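Local coordinates for uncharacterized protein (Legionella longbeachae NSW150, PDB 4JZA) that removes phosphate from phosphoinositide lipids, probably the 3-phosphate of phosphatidylinositol 3-phosphate, and so may act on lipid metabolism in the host of its Legionella parent, at residues K3-R8 / D144-L149; A370-S375 / I559-T564. All blocks are in the same frame, centred on the assembly; numbering follows the deposited sequence.

Contact 1 of 2, residues K3-R8 / D144-L149; sequences KGIIVR and DLVTLL
Residues 5-8 and 144-149 run side by side as parallel strands, 18° apart, and are joined by five backbone hydrogen bonds in which Ile6 and Arg8 each use both N and O. Ile6 N gives to Asp144 O at 2.8 Å on an almost straight path (175° at the hydrogen), and Val146 N answers to Ile6 O, also at 2.8 Å, nearly along the C=O axis. Gly4 O opens the series with the amide of Asp144, and Arg8 O closes it with that of Leu148. On one face Ile5, Val7, Asp144 and Val146 come together: CG2 of Ile5 lies alongside CG2 of Val146 at 4.0 Å, and CG2 of Val7 touches CB of Val146 at 3.8 Å. Ile5 and Val146 both also pack on Phe27. Strand 5-10 is the middle one of three parallel strands at one end of the mixed sheet, joined to 31-35 by a β-α-β crossover through helix 17-26 and flanked on its other side by 144-150, beyond which 159-166 runs antiparallel. On the other face CG of Arg8 sits beside its backbone N, and a bend at chi3 (61°) carries the guanidinium alongside Thr147. NH1 reaches Thr147 OG1 at 3.0 Å, the hydroxyl lying at the guanidinium edge and in its plane. Thr147 OG1 also bonds to His604 ND1; Arg8 NH2 goes to Ser602 O, and Tyr35 makes a cation-pi contact with Arg8.

Contact 2 of 2, residues A370-S375 / I559-T564; sequences AKRYRS and IELIHT
Strand 372-374 runs roughly antiparallel to helix 559-564, their short axes 11.2 Å apart, and arginine side chains span the distance. Arg372 comes first, its CB directed at the helix. With bends at chi2 (124°) and chi3 (68°), the chain lays its guanidinium against the turn made by Leu561 and Thr564. NH2 brings the edge of the group to Leu561 O at 3.6 Å and passes CB of Thr564 at 3.7 Å, the arginine and threonine side chains lying head to tail. A water links the same arginine to the helix: it accepts from Arg372 NE at 2.8 Å and donates to Glu560 OE2, so the carboxylate, 4.4 Å from Arg372 NH2 at OE2, is reached through solvent and not by a direct salt bridge. The direct ion pair of Arg372 is with Asp565 through NH1, while Glu560 pairs with Lys557. Tyr373 points to the other side of the strand. Arg374 turns back to the helix, its CG in the crowded place between backbone N and carbonyl carbon (chi1 46°). CD1 of Leu561 rests over one face of its guanidinium, nearer the edge of the group than its centre and 3.6 Å from NH1, while CD2 of that leucine lies 3.7 Å from NH2 of Arg372, so its two methyls are shared between the arginines. Arg374 also forms a salt bridge with Asp164, and its NH2 bonds to the carbonyl of Gly553, which lies in a CX5R sequence, probably the P-loop of a cysteine phosphatase. Helix 556-574 follows this loop and strand 545-549, and packs across strands 365-374 and 352-359, with helices 524-542 and 604-612 beside it.

Both contacts are buried and reach the same mixed sheet, their centres about 16 Å apart and their nearest atoms about 8 Å. Contact 1 joins two neighbouring strands within the sheet, mainly by main-chain bonds, with aliphatic packing on one face and an arginine-threonine bond on the other; contact 2 joins a strand to a helix laid over the sheet and works through charged side chains, a water and one leucine. Strands 159-166 and 352-359 separate strand 144-150 from 365-374; Asp164 of the first bonds by its backbone to Leu145 and by its carboxylate to Arg374. Helix 604-612 also serves both, with His604 at Thr147 and Gln605 at Arg374 and Leu561. Contact 2 lies beside the putative P-loop.

Contact 1 of 2, residues K3-R8 / D144-L149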
ATOM      1  N   LYS A   3     -21.803  -3.152  -2.169  1.00107.21           N
ATOM      2  CA  LYS A   3     -21.528  -3.851  -0.898  1.00 99.29           C
ATOM      3  C   LYS A   3     -22.406  -3.388   0.283  1.00 90.64           C
ATOM      4  O   LYS A   3     -22.628  -4.156   1.212  1.00 90.34           O
ATOM      5  CB  LYS A   3     -20.038  -3.766  -0.519  1.00 96.68           C
ATOM      6  CG  LYS A   3     -19.633  -4.736   0.582  1.00 93.88           C
ATOM      7  CD  LYS A   3     -18.256  -4.426   1.139  1.00 98.18           C
ATOM      8  CE  LYS A   3     -17.977  -5.155   2.447  1.00 97.41           C
ATOM      9  NZ  LYS A   3     -17.547  -6.566   2.261  1.00 94.64           N
ATOM     10  N   GLY A   4     -22.891  -2.146   0.257  1.00 72.18           N
ATOM     11  CA  GLY A   4     -23.733  -1.677   1.328  1.00 58.73           C
ATOM     12  C   GLY A   4     -23.391  -0.278   1.768  1.00 54.42           C
ATOM     13  O   GLY A   4     -22.548   0.400   1.151  1.00 45.27           O
ATOM     14  N   ILE A   5     -24.081   0.155   2.831  1.00 47.67           N
ATOM     15  CA  ILE A   5     -24.035   1.514   3.288  1.00 43.72           C
ATOM     16  C   ILE A   5     -24.033   1.587   4.812  1.00 44.67           C
ATOM     17  O   ILE A   5     -24.820   0.928   5.490  1.00 41.43           O
ATOM     18  CB  ILE A   5     -25.242   2.319   2.782  1.00 43.88           C
ATOM     19  CG1 ILE A   5     -25.464   2.099   1.285  1.00 43.79           C
ATOM     20  CG2 ILE A   5     -25.036   3.818   3.053  1.00 42.40           C
ATOM     21  CD1 ILE A   5     -26.866   2.399   0.804  1.00 44.18           C
ATOM     22  N   ILE A   6     -23.136   2.407   5.336  1.00 45.46           N
ATOM     23  CA  ILE A   6     -23.088   2.664   6.744  1.00 48.60           C
ATOM     24  C   ILE A   6     -23.454   4.110   7.002  1.00 51.06           C
ATOM     25  O   ILE A   6     -22.916   5.043   6.375  1.00 53.30           O
ATOM     26  CB  ILE A   6     -21.687   2.410   7.259  1.00 52.74           C
ATOM     27  CG1 ILE A   6     -21.342   0.917   7.056  1.00 57.41           C
ATOM     28  CG2 ILE A   6     -21.577   2.840   8.695  1.00 53.09           C
ATOM     29  CD1 ILE A   6     -20.074   0.431   7.745  1.00 57.29           C
ATOM     30  N   VAL A   7     -24.386   4.298   7.915  1.00 49.96           N
ATOM     31  CA  VAL A   7     -24.783   5.616   8.331  1.00 49.31           C
ATOM     32  C   VAL A   7     -24.341   5.744   9.770  1.00 49.13           C
ATOM     33  O   VAL A   7     -24.707   4.932  10.610  1.00 49.23           O
ATOM     34  CB  VAL A   7     -26.290   5.790   8.242  1.00 54.07           C
ATOM     35  CG1 VAL A   7     -26.699   7.129   8.822  1.00 56.08           C
ATOM     36  CG2 VAL A   7     -26.752   5.650   6.787  1.00 57.26           C
ATOM     37  N   ARG A   8     -23.496   6.738  10.015  1.00 48.08           N
ATOM     38  CA  ARG A   8     -22.928   6.987  11.304  1.00 43.78           C
ATOM     39  C   ARG A   8     -23.772   8.051  11.897  1.00 45.57           C
ATOM     40  O   ARG A   8     -24.027   9.093  11.278  1.00 41.99           O
ATOM     41  CB  ARG A   8     -21.493   7.471  11.181  1.00 42.19           C
ATOM     42  CG  ARG A   8     -20.584   6.418  10.558  1.00 40.26           C
ATOM     43  CD  ARG A   8     -19.197   6.933  10.332  1.00 37.11           C
ATOM     44  NE  ARG A   8     -18.602   7.321  11.588  1.00 36.53           N
ATOM     45  CZ  ARG A   8     -18.289   8.577  11.913  1.00 40.90           C
ATOM     46  NH1 ARG A   8     -18.498   9.620  11.093  1.00 43.85           N
ATOM     47  NH2 ARG A   8     -17.749   8.821  13.081  1.00 42.97           N
ATOM     48  N   ASP A 144     -20.315   2.333   1.250  1.00 44.69           N
ATOM     49  CA  ASP A 144     -20.562   3.781   1.238  1.00 44.50           C
ATOM     50  C   ASP A 144     -20.788   4.249   2.662  1.00 43.43           C
ATOM     51  O   ASP A 144     -21.254   3.523   3.562  1.00 37.14           O
ATOM     52  CB  ASP A 144     -21.817   4.199   0.454  1.00 48.11           C
ATOM     53  CG  ASP A 144     -21.833   3.727  -0.993  1.00 47.82           C
ATOM     54  OD1 ASP A 144     -20.797   3.385  -1.568  1.00 52.76           O
ATOM     55  OD2 ASP A 144     -22.933   3.720  -1.572  1.00 51.65           O
ATOM     56  N   LEU A 145     -20.501   5.524   2.827  1.00 48.88           N
ATOM     57  CA  LEU A 145     -20.410   6.126   4.138  1.00 47.99           C
ATOM     58  C   LEU A 145     -21.221   7.367   4.192  1.00 43.83           C
ATOM     59  O   LEU A 145     -21.058   8.238   3.336  1.00 42.72           O
ATOM     60  CB  LEU A 145     -18.968   6.495   4.385  1.00 51.95           C
ATOM     61  CG  LEU A 145     -18.613   6.558   5.850  1.00 56.32           C
ATOM     62  CD1 LEU A 145     -18.611   5.169   6.459  1.00 56.51           C
ATOM     63  CD2 LEU A 145     -17.215   7.129   5.906  1.00 62.50           C
ATOM     64  N   VAL A 146     -22.117   7.424   5.167  1.00 42.50           N
ATOM     65  CA  VAL A 146     -22.959   8.596   5.390  1.00 41.51           C
ATOM     66  C   VAL A 146     -22.771   8.961   6.834  1.00 38.51           C
ATOM     67  O   VAL A 146     -22.783   8.090   7.677  1.00 37.02           O
ATOM     68  CB  VAL A 146     -24.448   8.273   5.175  1.00 43.12           C
ATOM     69  CG1 VAL A 146     -25.297   9.488   5.477  1.00 43.54           C
ATOM     70  CG2 VAL A 146     -24.716   7.781   3.766  1.00 42.38           C
ATOM     71  N   THR A 147     -22.567  10.228   7.121  1.00 39.99           N
ATOM     72  CA  THR A 147     -22.448  10.672   8.503  1.00 41.66           C
ATOM     73  C   THR A 147     -23.528  11.734   8.806  1.00 45.21           C
ATOM     74  O   THR A 147     -23.590  12.807   8.216  1.00 46.16           O
ATOM     75  CB  THR A 147     -21.032  11.208   8.833  1.00 40.23           C
ATOM     76  OG1 THR A 147     -20.017  10.175   8.617  1.00 36.52           O
ATOM     77  CG2 THR A 147     -20.992  11.684  10.293  1.00 39.17           C
ATOM     78  N   LEU A 148     -24.346  11.423   9.799  1.00 47.06           N
ATOM     79  CA  LEU A 148     -25.443  12.286  10.188  1.00 48.67           C
ATOM     80  C   LEU A 148     -25.103  13.113  11.411  1.00 46.36           C
ATOM     81  O   LEU A 148     -24.714  12.592  12.442  1.00 45.09           O
ATOM     82  CB  LEU A 148     -26.686  11.453  10.468  1.00 52.32           C
ATOM     83  CG  LEU A 148     -27.953  12.189  10.884  1.00 55.30           C
ATOM     84  CD1 LEU A 148     -29.164  11.366  10.493  1.00 57.65           C
ATOM     85  CD2 LEU A 148     -27.957  12.450  12.378  1.00 54.64           C
ATOM     86  N   LEU A 149     -25.258  14.419  11.264  1.00 50.26           N
ATOM     87  CA  LEU A 149     -25.015  15.374  12.325  1.00 53.58           C
ATOM     88  C   LEU A 149     -26.252  16.230  12.539  1.00 53.52           C
ATOM     89  O   LEU A 149     -26.821  16.737  11.576  1.00 50.93           O
ATOM     90  CB  LEU A 149     -23.842  16.265  11.941  1.00 56.31           C
ATOM     91  CG  LEU A 149     -23.011  16.883  13.054  1.00 57.03           C
ATOM     92  CD1 LEU A 149     -22.679  15.843  14.098  1.00 60.38           C
ATOM     93  CD2 LEU A 149     -21.744  17.467  12.466  1.00 60.91           C
TER

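Contact 2 of 2, residues A370-S375 / I559-T564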
ATOM      1  N   ALA A 370     -24.498  19.341  -5.235  1.00 43.87           N
ATOM      2  CA  ALA A 370     -24.275  18.231  -6.190  1.00 42.71           C
ATOM      3  C   ALA A 370     -23.115  17.292  -5.709  1.00 42.96           C
ATOM      4  O   ALA A 370     -22.383  17.577  -4.731  1.00 38.92           O
ATOM      5  CB  ALA A 370     -23.932  18.778  -7.580  1.00 40.82           C
ATOM      6  N   LYS A 371     -23.001  16.176  -6.422  1.00 43.59           N
ATOM      7  CA  LYS A 371     -21.904  15.239  -6.308  1.00 44.39           C
ATOM      8  C   LYS A 371     -20.586  15.887  -6.679  1.00 46.58           C
ATOM      9  O   LYS A 371     -20.510  16.578  -7.688  1.00 47.19           O
ATOM     10  CB  LYS A 371     -22.188  13.974  -7.110  1.00 44.10           C
ATOM     11  CG  LYS A 371     -23.185  13.128  -6.347  1.00 47.39           C
ATOM     12  CD  LYS A 371     -23.706  11.919  -7.080  1.00 54.71           C
ATOM     13  CE  LYS A 371     -24.890  11.365  -6.285  1.00 63.19           C
ATOM     14  NZ  LYS A 371     -25.029   9.883  -6.439  1.00 68.35           N
ATOM     15  N   ARG A 372     -19.593  15.756  -5.780  1.00 46.22           N
ATOM     16  CA  ARG A 372     -18.240  16.225  -6.010  1.00 46.75           C
ATOM     17  C   ARG A 372     -17.377  14.969  -5.937  1.00 46.30           C
ATOM     18  O   ARG A 372     -17.428  14.212  -4.967  1.00 41.80           O
ATOM     19  CB  ARG A 372     -17.823  17.272  -4.976  1.00 47.63           C
ATOM     20  CG  ARG A 372     -18.590  18.589  -5.124  1.00 49.12           C
ATOM     21  CD  ARG A 372     -19.296  19.002  -3.844  1.00 45.70           C
ATOM     22  NE  ARG A 372     -18.339  19.369  -2.830  1.00 44.41           N
ATOM     23  CZ  ARG A 372     -18.571  19.356  -1.524  1.00 45.58           C
ATOM     24  NH1 ARG A 372     -19.746  19.009  -1.028  1.00 44.06           N
ATOM     25  NH2 ARG A 372     -17.599  19.716  -0.697  1.00 47.32           N
ATOM     26  N   TYR A 373     -16.590  14.746  -6.977  1.00 44.17           N
ATOM     27  CA  TYR A 373     -15.865  13.498  -7.148  1.00 44.10           C
ATOM     28  C   TYR A 373     -14.417  13.555  -6.684  1.00 37.85           C
ATOM     29  O   TYR A 373     -13.725  14.533  -6.890  1.00 38.54           O
ATOM     30  CB  TYR A 373     -15.971  13.026  -8.599  1.00 47.16           C
ATOM     31  CG  TYR A 373     -17.398  12.827  -9.052  1.00 48.10           C
ATOM     32  CD1 TYR A 373     -18.169  13.900  -9.455  1.00 48.61           C
ATOM     33  CD2 TYR A 373     -17.976  11.574  -9.061  1.00 45.77           C
ATOM     34  CE1 TYR A 373     -19.471  13.727  -9.859  1.00 46.23           C
ATOM     35  CE2 TYR A 373     -19.280  11.398  -9.467  1.00 45.08           C
ATOM     36  CZ  TYR A 373     -20.021  12.482  -9.862  1.00 45.97           C
ATOM     37  OH  TYR A 373     -21.317  12.321 -10.268  1.00 44.82           O
ATOM     38  N   ARG A 374     -13.986  12.492  -6.021  1.00 34.95           N
ATOM     39  CA  ARG A 374     -12.669  12.423  -5.416  1.00 34.14           C
ATOM     40  C   ARG A 374     -11.969  11.130  -5.787  1.00 35.13           C
ATOM     41  O   ARG A 374     -12.604  10.114  -5.987  1.00 35.53           O
ATOM     42  CB  ARG A 374     -12.806  12.491  -3.901  1.00 33.97           C
ATOM     43  CG  ARG A 374     -13.884  11.574  -3.361  1.00 35.33           C
ATOM     44  CD  ARG A 374     -14.108  11.772  -1.884  1.00 36.69           C
ATOM     45  NE  ARG A 374     -12.856  11.927  -1.168  1.00 37.80           N
ATOM     46  CZ  ARG A 374     -12.756  11.941   0.150  1.00 40.56           C
ATOM     47  NH1 ARG A 374     -13.830  11.802   0.894  1.00 44.52           N
ATOM     48  NH2 ARG A 374     -11.583  12.095   0.721  1.00 43.15           N
ATOM     49  N   SER A 375     -10.652  11.179  -5.885  1.00 36.68           N
ATOM     50  CA  SER A 375      -9.842  10.005  -6.152  1.00 36.64           C
ATOM     51  C   SER A 375      -8.403  10.263  -5.737  1.00 37.57           C
ATOM     52  O   SER A 375      -8.045  11.373  -5.403  1.00 39.28           O
ATOM     53  CB  SER A 375      -9.917   9.602  -7.625  1.00 37.33           C
ATOM     54  OG  SER A 375      -8.918  10.245  -8.389  1.00 37.33           O
ATOM     55  N   ILE A 559      -9.746  17.671   3.675  1.00 43.69           N
ATOM     56  CA  ILE A 559      -9.811  18.999   4.257  1.00 43.88           C
ATOM     57  C   ILE A 559     -10.586  19.988   3.387  1.00 44.94           C
ATOM     58  O   ILE A 559     -11.334  20.806   3.899  1.00 45.76           O
ATOM     59  CB  ILE A 559      -8.407  19.506   4.631  1.00 45.93           C
ATOM     60  CG1 ILE A 559      -7.907  18.763   5.860  1.00 46.99           C
ATOM     61  CG2 ILE A 559      -8.406  20.991   4.928  1.00 49.34           C
ATOM     62  CD1 ILE A 559      -6.408  18.749   5.986  1.00 48.16           C
ATOM     63  N   GLU A 560     -10.400  19.915   2.076  1.00 44.05           N
ATOM     64  CA  GLU A 560     -11.132  20.773   1.165  1.00 42.15           C
ATOM     65  C   GLU A 560     -12.618  20.496   1.237  1.00 40.54           C
ATOM     66  O   GLU A 560     -13.428  21.408   1.227  1.00 39.20           O
ATOM     67  CB  GLU A 560     -10.665  20.555  -0.268  1.00 44.33           C
ATOM     68  CG  GLU A 560     -11.426  21.387  -1.289  1.00 52.07           C
ATOM     69  CD  GLU A 560     -12.574  20.644  -1.950  1.00 55.02           C
ATOM     70  OE1 GLU A 560     -12.378  19.502  -2.383  1.00 53.21           O
ATOM     71  OE2 GLU A 560     -13.675  21.209  -2.055  1.00 55.37           O
ATOM     72  N   LEU A 561     -12.969  19.221   1.301  1.00 37.29           N
ATOM     73  CA  LEU A 561     -14.360  18.811   1.358  1.00 38.93           C
ATOM     74  C   LEU A 561     -15.057  19.292   2.610  1.00 39.72           C
ATOM     75  O   LEU A 561     -16.197  19.707   2.565  1.00 43.76           O
ATOM     76  CB  LEU A 561     -14.477  17.298   1.255  1.00 40.69           C
ATOM     77  CG  LEU A 561     -14.077  16.709  -0.088  1.00 40.15           C
ATOM     78  CD1 LEU A 561     -14.296  15.214  -0.078  1.00 40.12           C
ATOM     79  CD2 LEU A 561     -14.860  17.355  -1.210  1.00 39.82           C
ATOM     80  N   ILE A 562     -14.364  19.219   3.732  1.00 38.83           N
ATOM     81  CA  ILE A 562     -14.896  19.720   4.983  1.00 38.79           C
ATOM     82  C   ILE A 562     -15.077  21.246   4.857  1.00 41.11           C
ATOM     83  O   ILE A 562     -16.143  21.802   5.235  1.00 37.11           O
ATOM     84  CB  ILE A 562     -13.906  19.379   6.111  1.00 40.86           C
ATOM     85  CG1 ILE A 562     -14.110  17.931   6.580  1.00 39.80           C
ATOM     86  CG2 ILE A 562     -14.038  20.312   7.286  1.00 41.54           C
ATOM     87  CD1 ILE A 562     -12.891  17.387   7.260  1.00 38.18           C
ATOM     88  N   HIS A 563     -14.048  21.919   4.322  1.00 40.01           N
ATOM     89  CA  HIS A 563     -14.057  23.367   4.267  1.00 42.61           C
ATOM     90  C   HIS A 563     -15.169  23.821   3.342  1.00 46.70           C
ATOM     91  O   HIS A 563     -15.975  24.699   3.699  1.00 51.94           O
ATOM     92  CB  HIS A 563     -12.723  23.891   3.809  1.00 43.19           C
ATOM     93  CG  HIS A 563     -12.529  25.357   4.015  1.00 45.02           C
ATOM     94  ND1 HIS A 563     -12.745  26.279   3.014  1.00 46.55           N
ATOM     95  CD2 HIS A 563     -12.037  26.053   5.066  1.00 47.28           C
ATOM     96  CE1 HIS A 563     -12.441  27.483   3.457  1.00 47.04           C
ATOM     97  NE2 HIS A 563     -12.029  27.379   4.704  1.00 48.63           N
ATOM     98  N   THR A 564     -15.263  23.196   2.182  1.00 44.42           N
ATOM     99  CA  THR A 564     -16.299  23.566   1.253  1.00 41.72           C
ATOM    100  C   THR A 564     -17.648  23.176   1.843  1.00 41.80           C
ATOM    101  O   THR A 564     -18.563  23.984   1.888  1.00 42.82           O
ATOM    102  CB  THR A 564     -16.018  22.956  -0.124  1.00 42.25           C
ATOM    103  OG1 THR A 564     -14.761  23.444  -0.611  1.00 41.69           O
ATOM    104  CG2 THR A 564     -17.080  23.307  -1.117  1.00 41.37           C
TER
HETATM  105  O   HOH W   1     -15.723  20.263  -3.102  1.00 38.53           O